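Local coordinates for protein V-type ATP synthase alpha chain (PDB 5BN3) that belongs to the ATP synthase alpha/beta family as subunit A of a V-type ATP synthase, and holds ADP in a P-loop nucleotide-binding domain, at residues V24-E34 with I45-L54; R482-D492 with H538-Y546. One frame throughout, in Å; residues are numbered along the deposited sequence.

Contact 1 of 2, residues V24-E34 with I45-L54; sequences VRVGEEKLIGE and IQVYEDTNGL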
loop_
_atom_site.group_PDB
_atom_site.type_symbol
_atom_site.label_atom_id
_atom_site.label_comp_id
_atom_site.label_asym_id
_atom_site.label_seq_id
_atom_site.Cartn_x
_atom_site.Cartn_y
_atom_site.Cartn_z
ATOM N N VAL A 24 -2.191 24.128 34.230
ATOM C CA VAL A 24 -3.436 24.168 34.981
ATOM C C VAL A 24 -3.568 22.932 35.856
ATOM O O VAL A 24 -2.855 21.944 35.670
ATOM C CB VAL A 24 -4.666 24.276 34.057
ATOM C CG1 VAL A 24 -4.668 25.605 33.331
ATOM C CG2 VAL A 24 -4.690 23.125 33.058
ATOM N N ARG A 25 -4.477 22.998 36.821
ATOM C CA ARG A 25 -4.777 21.850 37.660
ATOM C C ARG A 25 -6.206 21.398 37.391
ATOM O O ARG A 25 -7.156 22.160 37.579
ATOM C CB ARG A 25 -4.549 22.193 39.132
ATOM C CG ARG A 25 -3.075 22.349 39.469
ATOM C CD ARG A 25 -2.826 23.259 40.657
ATOM N NE ARG A 25 -1.399 23.346 40.959
ATOM C CZ ARG A 25 -0.834 24.319 41.667
ATOM N NH1 ARG A 25 -1.574 25.306 42.150
ATOM N NH2 ARG A 25 0.474 24.308 41.884
ATOM N N VAL A 26 -6.344 20.156 36.936
ATOM C CA VAL A 26 -7.604 19.669 36.384
ATOM C C VAL A 26 -8.399 18.810 37.367
ATOM O O VAL A 26 -7.880 17.838 37.925
ATOM C CB VAL A 26 -7.360 18.867 35.089
ATOM C CG1 VAL A 26 -8.669 18.374 34.507
ATOM C CG2 VAL A 26 -6.627 19.721 34.070
ATOM N N GLY A 27 -9.662 19.172 37.572
ATOM C CA GLY A 27 -10.537 18.420 38.454
ATOM C C GLY A 27 -10.271 18.670 39.927
ATOM O O GLY A 27 -9.343 19.394 40.283
ATOM N N GLU A 28 -11.087 18.061 40.783
ATOM C CA GLU A 28 -10.942 18.210 42.227
ATOM C C GLU A 28 -9.642 17.592 42.727
ATOM O O GLU A 28 -9.092 18.023 43.740
ATOM C CB GLU A 28 -12.129 17.593 42.943
ATOM N N GLU A 29 -9.157 16.576 42.018
ATOM C CA GLU A 29 -7.907 15.922 42.390
ATOM C C GLU A 29 -6.693 16.691 41.880
ATOM O O GLU A 29 -5.551 16.317 42.159
ATOM C CB GLU A 29 -7.878 14.472 41.899
ATOM C CG GLU A 29 -8.845 13.554 42.634
ATOM C CD GLU A 29 -8.419 12.100 42.586
ATOM O OE1 GLU A 29 -7.349 11.812 42.007
ATOM O OE2 GLU A 29 -9.151 11.245 43.127
ATOM N N LYS A 30 -6.951 17.763 41.132
ATOM C CA LYS A 30 -5.907 18.681 40.676
ATOM C C LYS A 30 -4.783 17.998 39.900
ATOM O O LYS A 30 -3.622 18.026 40.315
ATOM C CB LYS A 30 -5.328 19.460 41.861
ATOM C CG LYS A 30 -6.332 20.356 42.571
ATOM C CD LYS A 30 -5.671 21.070 43.740
ATOM C CE LYS A 30 -6.342 22.400 44.037
ATOM N NZ LYS A 30 -5.489 23.255 44.912
ATOM N N LEU A 31 -5.133 17.393 38.772
ATOM C CA LEU A 31 -4.149 16.740 37.921
ATOM C C LEU A 31 -3.403 17.793 37.108
ATOM O O LEU A 31 -4.004 18.756 36.626
ATOM C CB LEU A 31 -4.835 15.735 36.993
ATOM C CG LEU A 31 -5.796 14.766 37.686
ATOM C CD1 LEU A 31 -6.505 13.877 36.678
ATOM C CD2 LEU A 31 -5.055 13.921 38.702
ATOM N N ILE A 32 -2.092 17.618 36.971
ATOM C CA ILE A 32 -1.279 18.555 36.206
ATOM C C ILE A 32 -1.639 18.502 34.722
ATOM O O ILE A 32 -1.655 17.429 34.114
ATOM C CB ILE A 32 0.230 18.279 36.372
ATOM C CG1 ILE A 32 0.616 18.259 37.854
ATOM C CG2 ILE A 32 1.048 19.320 35.622
ATOM C CD1 ILE A 32 0.379 19.574 38.574
ATOM N N GLY A 33 -1.938 19.665 34.151
ATOM C CA GLY A 33 -2.241 19.775 32.736
ATOM C C GLY A 33 -1.576 21.003 32.148
ATOM O O GLY A 33 -1.056 21.845 32.880
ATOM N N GLU A 34 -1.592 21.103 30.824
ATOM C CA GLU A 34 -1.009 22.251 30.142
ATOM C C GLU A 34 -1.905 22.679 28.985
ATOM O O GLU A 34 -2.295 21.855 28.156
ATOM C CB GLU A 34 0.396 21.905 29.633
ATOM C CG GLU A 34 1.161 23.069 29.019
ATOM C CD GLU A 34 2.526 22.652 28.495
ATOM O OE1 GLU A 34 2.784 21.433 28.389
ATOM O OE2 GLU A 34 3.346 23.544 28.189
ATOM N N ILE A 45 -6.562 21.258 26.703
ATOM C CA ILE A 45 -5.582 20.936 27.727
ATOM C C ILE A 45 -5.110 19.493 27.609
ATOM O O ILE A 45 -5.928 18.569 27.595
ATOM C CB ILE A 45 -6.200 21.135 29.128
ATOM C CG1 ILE A 45 -6.625 22.595 29.315
ATOM C CG2 ILE A 45 -5.227 20.718 30.213
ATOM C CD1 ILE A 45 -7.736 22.783 30.325
ATOM N N GLN A 46 -3.799 19.291 27.519
ATOM C CA GLN A 46 -3.266 17.936 27.615
ATOM C C GLN A 46 -2.902 17.628 29.066
ATOM O O GLN A 46 -2.170 18.381 29.718
ATOM C CB GLN A 46 -2.103 17.689 26.639
ATOM C CG GLN A 46 -0.802 18.427 26.924
ATOM C CD GLN A 46 0.238 18.169 25.847
ATOM O OE1 GLN A 46 -0.092 18.059 24.666
ATOM N NE2 GLN A 46 1.499 18.065 26.252
ATOM N N VAL A 47 -3.456 16.532 29.571
ATOM C CA VAL A 47 -3.322 16.166 30.973
ATOM C C VAL A 47 -2.206 15.144 31.149
ATOM O O VAL A 47 -2.148 14.149 30.424
ATOM C CB VAL A 47 -4.648 15.601 31.514
ATOM C CG1 VAL A 47 -4.534 15.282 32.994
ATOM C CG2 VAL A 47 -5.764 16.599 31.281
ATOM N N TYR A 48 -1.321 15.396 32.111
ATOM C CA TYR A 48 -0.164 14.536 32.342
ATOM C C TYR A 48 -0.451 13.453 33.376
ATOM O O TYR A 48 0.456 12.944 34.036
ATOM C CB TYR A 48 1.045 15.377 32.752
ATOM C CG TYR A 48 1.459 16.356 31.684
ATOM C CD1 TYR A 48 2.220 15.946 30.601
ATOM C CD2 TYR A 48 1.074 17.687 31.749
ATOM C CE1 TYR A 48 2.592 16.834 29.615
ATOM C CE2 TYR A 48 1.442 18.583 30.768
ATOM C CZ TYR A 48 2.200 18.150 29.704
ATOM O OH TYR A 48 2.571 19.037 28.724
ATOM N N GLU A 49 -1.726 13.105 33.505
ATOM C CA GLU A 49 -2.151 12.029 34.388
ATOM C C GLU A 49 -3.357 11.336 33.773
ATOM O O GLU A 49 -3.934 11.835 32.805
ATOM C CB GLU A 49 -2.476 12.570 35.785
ATOM C CG GLU A 49 -1.442 12.201 36.841
ATOM C CD GLU A 49 -0.996 13.384 37.679
ATOM O OE1 GLU A 49 -1.420 14.523 37.388
ATOM O OE2 GLU A 49 -0.216 13.175 38.631
ATOM N N ASP A 50 -3.735 10.186 34.322
ATOM C CA ASP A 50 -4.879 9.450 33.795
ATOM C C ASP A 50 -6.171 10.234 34.009
ATOM O O ASP A 50 -6.391 10.812 35.075
ATOM C CB ASP A 50 -4.984 8.067 34.435
ATOM C CG ASP A 50 -6.085 7.225 33.820
ATOM O OD1 ASP A 50 -6.415 7.436 32.632
ATOM O OD2 ASP A 50 -6.620 6.346 34.527
ATOM N N THR A 51 -7.016 10.251 32.986
ATOM C CA THR A 51 -8.231 11.057 33.009
ATOM C C THR A 51 -9.497 10.226 33.203
ATOM O O THR A 51 -10.604 10.764 33.173
ATOM C CB THR A 51 -8.374 11.898 31.727
ATOM O OG1 THR A 51 -8.401 11.035 30.584
ATOM C CG2 THR A 51 -7.214 12.872 31.599
ATOM N N ASN A 52 -9.340 8.920 33.393
ATOM C CA ASN A 52 -10.492 8.068 33.668
ATOM C C ASN A 52 -11.128 8.464 34.996
ATOM O O ASN A 52 -10.430 8.661 35.992
ATOM C CB ASN A 52 -10.086 6.593 33.699
ATOM C CG ASN A 52 -11.272 5.655 33.539
ATOM O OD1 ASN A 52 -12.174 5.905 32.739
ATOM N ND2 ASN A 52 -11.274 4.569 34.304
ATOM N N GLY A 53 -12.449 8.601 35.005
ATOM C CA GLY A 53 -13.154 8.976 36.215
ATOM C C GLY A 53 -13.375 10.471 36.343
ATOM O O GLY A 53 -14.079 10.918 37.250
ATOM N N LEU A 54 -12.774 11.250 35.446
ATOM C CA LEU A 54 -12.998 12.695 35.438
ATOM C C LEU A 54 -14.447 12.997 35.053
ATOM O O LEU A 54 -15.089 12.209 34.358
ATOM C CB LEU A 54 -12.033 13.408 34.486
ATOM C CG LEU A 54 -10.606 13.683 34.966
ATOM C CD1 LEU A 54 -9.827 14.473 33.920
ATOM C CD2 LEU A 54 -10.623 14.433 36.282
#
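Tyr-48 grips the strand facing it with backbone and hydroxyl. Its backbone N gives a nearly straight hydrogen bond to Ile-32 O (2.9 Å, 167°), while its hydroxyl, hydrogen-bonded to Glu-34 OE1, takes a further bond from Gln-46 NE2. The modelled gap from Tyr-48 OH to Glu-34 OE1 is so short that its length is doubtful. Glu-34 reaches the ring edge because its chain is extended, with CG anti to the backbone N (chi1 -174°), and its other oxygen pairs with Arg-185. Glu-34 and Gln-46 form a hydrogen-bonded antiparallel pair, backbone N of each bonded to backbone O of the other at 3.0 Å. Past Val-47 the strand ends, and Glu-49 OE1 receives Ile-32 N at 3.2 Å; OE2 of Glu-49 is held by Arg-85.

These strands belong to the six-stranded antiparallel sheet of the N-terminal beta-barrel domain. Residues 24-34 make a hairpin, closed by a type I turn at Gly-27 to Lys-30 and a G1 bulge opposite Val-26.

On the sheet face of Val-47, Gly-33 lets the Ile-45 methyl CG2 settle 4.0 Å from its CA. Val-24 meets Ile-45 tip to tip (CG2 to CG2, 3.8 Å), and Leu-31 reaches Leu-54 in the same manner. The Val-26 and Leu-54 side chains cross at about a right angle (CG1 to CD1, 4.1 Å), and Leu-31 CD1 presses against the buried Asp-50 O.

Contact 2 of 2, residues R482-D492 with H538-Y546; sequences RIIREGFLQQD and HEKIIKLRY. With ADP (adenosine-5'-diphosphate), chain C.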
loop_
_atom_site.group_PDB
_atom_site.type_symbol
_atom_site.label_atom_id
_atom_site.label_comp_id
_atom_site.label_asym_id
_atom_site.label_seq_id
_atom_site.Cartn_x
_atom_site.Cartn_y
_atom_site.Cartn_z
ATOM N N ARG A 482 35.627 -11.945 8.697
ATOM C CA ARG A 482 35.216 -12.684 9.886
ATOM C C ARG A 482 35.974 -12.216 11.128
ATOM O O ARG A 482 35.398 -12.100 12.213
ATOM C CB ARG A 482 35.414 -14.191 9.677
ATOM C CG ARG A 482 35.135 -15.031 10.921
ATOM C CD ARG A 482 35.335 -16.523 10.676
ATOM N NE ARG A 482 35.097 -17.312 11.885
ATOM C CZ ARG A 482 36.058 -17.772 12.681
ATOM N NH1 ARG A 482 37.330 -17.531 12.395
ATOM N NH2 ARG A 482 35.747 -18.479 13.760
ATOM N N ILE A 483 37.266 -11.943 10.960
ATOM C CA ILE A 483 38.110 -11.476 12.056
ATOM C C ILE A 483 37.673 -10.096 12.548
ATOM O O ILE A 483 37.602 -9.848 13.753
ATOM C CB ILE A 483 39.594 -11.421 11.633
ATOM C CG1 ILE A 483 40.101 -12.821 11.275
ATOM C CG2 ILE A 483 40.451 -10.835 12.741
ATOM C CD1 ILE A 483 41.545 -12.843 10.822
ATOM N N ILE A 484 37.385 -9.202 11.607
ATOM C CA ILE A 484 36.932 -7.857 11.939
ATOM C C ILE A 484 35.564 -7.897 12.624
ATOM O O ILE A 484 35.341 -7.205 13.620
ATOM C CB ILE A 484 36.881 -6.964 10.676
ATOM C CG1 ILE A 484 38.298 -6.732 10.138
ATOM C CG2 ILE A 484 36.209 -5.634 10.980
ATOM C CD1 ILE A 484 38.346 -6.229 8.707
ATOM N N ARG A 485 34.657 -8.715 12.097
ATOM C CA ARG A 485 33.319 -8.843 12.668
ATOM C C ARG A 485 33.329 -9.485 14.055
ATOM O O ARG A 485 32.749 -8.944 14.994
ATOM C CB ARG A 485 32.397 -9.624 11.724
ATOM C CG ARG A 485 31.934 -8.828 10.507
ATOM C CD ARG A 485 30.956 -9.616 9.639
ATOM N NE ARG A 485 31.606 -10.679 8.874
ATOM C CZ ARG A 485 31.598 -11.962 9.218
ATOM N NH1 ARG A 485 30.969 -12.352 10.317
ATOM N NH2 ARG A 485 32.216 -12.858 8.462
ATOM N N GLU A 486 33.996 -10.629 14.185
ATOM C CA GLU A 486 33.977 -11.386 15.439
ATOM C C GLU A 486 34.986 -10.897 16.477
ATOM O O GLU A 486 34.819 -11.148 17.670
ATOM C CB GLU A 486 34.186 -12.885 15.173
ATOM C CG GLU A 486 33.050 -13.559 14.411
ATOM C CD GLU A 486 33.276 -15.050 14.216
ATOM O OE1 GLU A 486 34.320 -15.566 14.669
ATOM O OE2 GLU A 486 32.405 -15.709 13.608
ATOM N N GLY A 487 36.030 -10.206 16.028
ATOM C CA GLY A 487 37.088 -9.779 16.928
ATOM C C GLY A 487 37.134 -8.293 17.227
ATOM O O GLY A 487 37.764 -7.878 18.199
ATOM N N PHE A 488 36.466 -7.488 16.404
ATOM C CA PHE A 488 36.512 -6.037 16.565
ATOM C C PHE A 488 35.128 -5.394 16.698
ATOM O O PHE A 488 34.859 -4.677 17.663
ATOM C CB PHE A 488 37.277 -5.402 15.402
ATOM C CG PHE A 488 37.478 -3.925 15.545
ATOM C CD1 PHE A 488 38.417 -3.426 16.431
ATOM C CD2 PHE A 488 36.734 -3.033 14.786
ATOM C CE1 PHE A 488 38.607 -2.064 16.567
ATOM C CE2 PHE A 488 36.920 -1.671 14.917
ATOM C CZ PHE A 488 37.857 -1.185 15.809
ATOM N N LEU A 489 34.261 -5.642 15.722
ATOM C CA LEU A 489 32.935 -5.026 15.701
ATOM C C LEU A 489 32.050 -5.541 16.833
ATOM O O LEU A 489 31.409 -4.755 17.536
ATOM C CB LEU A 489 32.256 -5.247 14.347
ATOM C CG LEU A 489 32.972 -4.626 13.147
ATOM C CD1 LEU A 489 32.218 -4.892 11.855
ATOM C CD2 LEU A 489 33.135 -3.139 13.363
ATOM N N GLN A 490 32.019 -6.857 17.013
ATOM C CA GLN A 490 31.249 -7.453 18.100
ATOM C C GLN A 490 31.836 -7.072 19.452
ATOM O O GLN A 490 33.058 -7.030 19.625
ATOM C CB GLN A 490 31.191 -8.979 17.957
ATOM C CG GLN A 490 30.243 -9.468 16.869
ATOM C CD GLN A 490 30.197 -10.981 16.767
ATOM O OE1 GLN A 490 30.525 -11.690 17.720
ATOM N NE2 GLN A 490 29.790 -11.483 15.607
ATOM N N GLN A 491 30.955 -6.790 20.406
ATOM C CA GLN A 491 31.374 -6.394 21.744
ATOM C C GLN A 491 30.316 -6.807 22.764
ATOM O O GLN A 491 29.179 -6.328 22.723
ATOM C CB GLN A 491 31.631 -4.884 21.800
ATOM C CG GLN A 491 32.252 -4.402 23.106
ATOM C CD GLN A 491 32.805 -2.993 23.012
ATOM O OE1 GLN A 491 32.992 -2.454 21.919
ATOM N NE2 GLN A 491 33.073 -2.388 24.164
ATOM N N ASP A 492 30.695 -7.706 23.669
ATOM C CA ASP A 492 29.770 -8.253 24.658
ATOM C C ASP A 492 29.556 -7.261 25.801
ATOM O O ASP A 492 30.460 -7.008 26.598
ATOM C CB ASP A 492 30.308 -9.580 25.205
ATOM C CG ASP A 492 29.259 -10.378 25.960
ATOM O OD1 ASP A 492 28.223 -9.803 26.359
ATOM O OD2 ASP A 492 29.475 -11.590 26.162
ATOM N N HIS A 538 44.268 -16.539 13.641
ATOM C CA HIS A 538 43.021 -15.792 13.516
ATOM C C HIS A 538 42.086 -16.039 14.697
ATOM O O HIS A 538 41.419 -15.118 15.168
ATOM C CB HIS A 538 42.323 -16.091 12.182
ATOM C CG HIS A 538 41.830 -17.499 12.047
ATOM N ND1 HIS A 538 42.661 -18.558 11.761
ATOM C CD2 HIS A 538 40.578 -18.015 12.133
ATOM C CE1 HIS A 538 41.948 -19.671 11.689
ATOM N NE2 HIS A 538 40.684 -19.366 11.911
ATOM N N GLU A 539 42.053 -17.277 15.183
ATOM C CA GLU A 539 41.209 -17.625 16.320
ATOM C C GLU A 539 41.714 -17.021 17.632
ATOM O O GLU A 539 40.930 -16.775 18.548
ATOM C CB GLU A 539 41.062 -19.146 16.451
ATOM C CG GLU A 539 40.370 -19.828 15.272
ATOM C CD GLU A 539 38.885 -19.503 15.166
ATOM O OE1 GLU A 539 38.364 -18.738 16.006
ATOM O OE2 GLU A 539 38.232 -20.021 14.236
ATOM N N LYS A 540 43.019 -16.783 17.718
ATOM C CA LYS A 540 43.602 -16.148 18.898
ATOM C C LYS A 540 43.273 -14.660 18.940
ATOM O O LYS A 540 42.986 -14.106 20.002
ATOM C CB LYS A 540 45.120 -16.352 18.934
ATOM C CG LYS A 540 45.546 -17.804 19.075
ATOM C CD LYS A 540 44.759 -18.493 20.180
ATOM C CE LYS A 540 44.119 -19.778 19.679
ATOM N NZ LYS A 540 42.997 -20.214 20.557
ATOM N N ILE A 541 43.319 -14.019 17.775
ATOM C CA ILE A 541 42.974 -12.606 17.645
ATOM C C ILE A 541 41.505 -12.359 17.999
ATOM O O ILE A 541 41.175 -11.391 18.687
ATOM C CB ILE A 541 43.262 -12.093 16.213
ATOM C CG1 ILE A 541 44.761 -12.181 15.908
ATOM C CG2 ILE A 541 42.775 -10.664 16.034
ATOM C CD1 ILE A 541 45.136 -11.682 14.527
ATOM N N ILE A 542 40.633 -13.248 17.531
ATOM C CA ILE A 542 39.196 -13.148 17.777
ATOM C C ILE A 542 38.849 -13.216 19.273
ATOM O O ILE A 542 37.900 -12.572 19.728
ATOM C CB ILE A 542 38.428 -14.225 16.959
ATOM C CG1 ILE A 542 38.445 -13.859 15.470
ATOM C CG2 ILE A 542 36.996 -14.371 17.429
ATOM C CD1 ILE A 542 37.813 -14.903 14.563
ATOM N N LYS A 543 39.642 -13.965 20.036
ATOM C CA LYS A 543 39.401 -14.139 21.469
ATOM C C LYS A 543 39.997 -13.022 22.329
ATOM O O LYS A 543 39.744 -12.963 23.532
ATOM C CB LYS A 543 39.949 -15.492 21.932
ATOM C CG LYS A 543 39.261 -16.694 21.309
ATOM C CD LYS A 543 40.077 -17.965 21.515
ATOM C CE LYS A 543 40.364 -18.216 22.986
ATOM N NZ LYS A 543 41.204 -19.429 23.189
ATOM N N LEU A 544 40.783 -12.143 21.709
ATOM C CA LEU A 544 41.492 -11.075 22.420
ATOM C C LEU A 544 40.594 -10.187 23.280
ATOM O O LEU A 544 40.910 -9.916 24.439
ATOM C CB LEU A 544 42.266 -10.199 21.431
ATOM C CG LEU A 544 43.644 -10.668 20.966
ATOM C CD1 LEU A 544 44.166 -9.775 19.855
ATOM C CD2 LEU A 544 44.606 -10.652 22.133
ATOM N N ARG A 545 39.476 -9.743 22.710
ATOM C CA ARG A 545 38.585 -8.789 23.372
ATOM C C ARG A 545 38.019 -9.293 24.698
ATOM O O ARG A 545 37.590 -8.500 25.537
ATOM C CB ARG A 545 37.446 -8.365 22.432
ATOM C CG ARG A 545 36.581 -9.513 21.908
ATOM C CD ARG A 545 35.520 -9.007 20.932
ATOM N NE ARG A 545 34.729 -10.089 20.347
ATOM C CZ ARG A 545 33.531 -10.464 20.783
ATOM N NH1 ARG A 545 32.973 -9.844 21.812
ATOM N NH2 ARG A 545 32.889 -11.458 20.188
ATOM N N TYR A 546 38.030 -10.608 24.889
ATOM C CA TYR A 546 37.533 -11.201 26.125
ATOM C C TYR A 546 38.577 -11.232 27.238
ATOM O O TYR A 546 38.309 -11.738 28.330
ATOM C CB TYR A 546 37.019 -12.618 25.863
ATOM C CG TYR A 546 35.653 -12.656 25.226
ATOM C CD1 TYR A 546 34.523 -12.320 25.955
ATOM C CD2 TYR A 546 35.492 -13.039 23.903
ATOM C CE1 TYR A 546 33.272 -12.354 25.383
ATOM C CE2 TYR A 546 34.242 -13.077 23.322
ATOM C CZ TYR A 546 33.137 -12.733 24.068
ATOM O OH TYR A 546 31.887 -12.767 23.500
HETATM P PB ADP C . 15.775 -3.303 21.769
HETATM O O1B ADP C . 16.287 -2.862 20.423
HETATM O O2B ADP C . 15.904 -2.273 22.858
HETATM O O3B ADP C . 14.434 -3.986 21.706
HETATM P PA ADP C . 17.589 -4.627 23.571
HETATM O O1A ADP C . 18.533 -3.478 23.769
HETATM O O2A ADP C . 16.583 -4.961 24.641
HETATM O O3A ADP C . 16.830 -4.466 22.156
HETATM O "O5'" ADP C . 18.475 -5.941 23.285
HETATM C "C5'" ADP C . 17.841 -7.148 22.863
HETATM C "C4'" ADP C . 18.673 -8.351 23.292
HETATM O "O4'" ADP C . 19.964 -8.311 22.672
HETATM C "C3'" ADP C . 18.872 -8.333 24.797
HETATM O "O3'" ADP C . 18.455 -9.587 25.345
HETATM C "C2'" ADP C . 20.359 -8.128 24.992
HETATM O "O2'" ADP C . 20.872 -8.976 26.019
HETATM C "C1'" ADP C . 20.991 -8.464 23.652
HETATM N N9 ADP C . 22.110 -7.531 23.380
HETATM C C8 ADP C . 22.019 -6.341 22.755
HETATM N N7 ADP C . 23.233 -5.741 22.674
HETATM C C5 ADP C . 24.131 -6.559 23.254
HETATM C C6 ADP C . 25.590 -6.534 23.507
HETATM N N6 ADP C . 26.356 -5.484 23.110
HETATM N N1 ADP C . 26.126 -7.599 24.145
HETATM C C2 ADP C . 25.378 -8.647 24.542
HETATM N N3 ADP C . 24.051 -8.735 24.346
HETATM C C4 ADP C . 23.384 -7.739 23.716
HETATM O O HOH W 1 39.234 -9.802 19.834
#
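Gly-487 and Ile-542 bring the two helices together, their CA atoms 4.1 Å apart, a closeness the bare glycine permits. Ile-483 packs beside this point, its CD1 against His-538 CB (3.6 Å) and its CG2 on Ile-541. The buried Arg-545 bonds through NE to Glu-486 O at 2.9 Å, and weakly through NH2. Arg-545 CG lies between the backbone N and carbonyl carbon (chi1 58°), and the extended chain carries the guanidinium between Gln-490 CB over one face and Tyr-546 CE2 over the other, each off-centre. Arg-545 NH1 pairs with Asp-498, which also accepts Asp-492 N. A water takes the backbone N-H of Arg-545 and lies between Gly-487 O and Ile-541 O.

The solvent side is looser and charged. Arg-482 NH2 forms a salt bridge with Glu-539 OE2 at 3.0 Å on the syn side, the planes steeply inclined, while Glu-486 OE1 sits over the guanidinium face and contributes charge alone. At the other end Asp-492 OD2 comes only to 3.8 Å from Tyr-546 OH, while OD1 accepts Phe-494 N. One residue earlier, Gln-491 O accepts N6 of ADP (3.0 Å), so this helical C-terminal domain supplies part of the adenine pocket.

Contacts 1 and 2 lie on opposite sides of the chain's centre, their own centres about 54 Å apart, and share no element. Contact 1 is largely buried and local in sequence, joining neighbouring strands of a barrel. Contact 2 is partly buried and spans 45 intervening residues, many of them helical. Their chemistry follows: in the sheet, regular backbone bonds set the register and one face is aliphatic, whereas between the helices the backbones exchange no direct bonds, and arginines with their glutamate and carbonyl partners, a water, isoleucines and a close glycine do the joining. The outer neighbours differ too. Residues 45-54 touch another subunit, while residues 482-492 lead to the nucleotide.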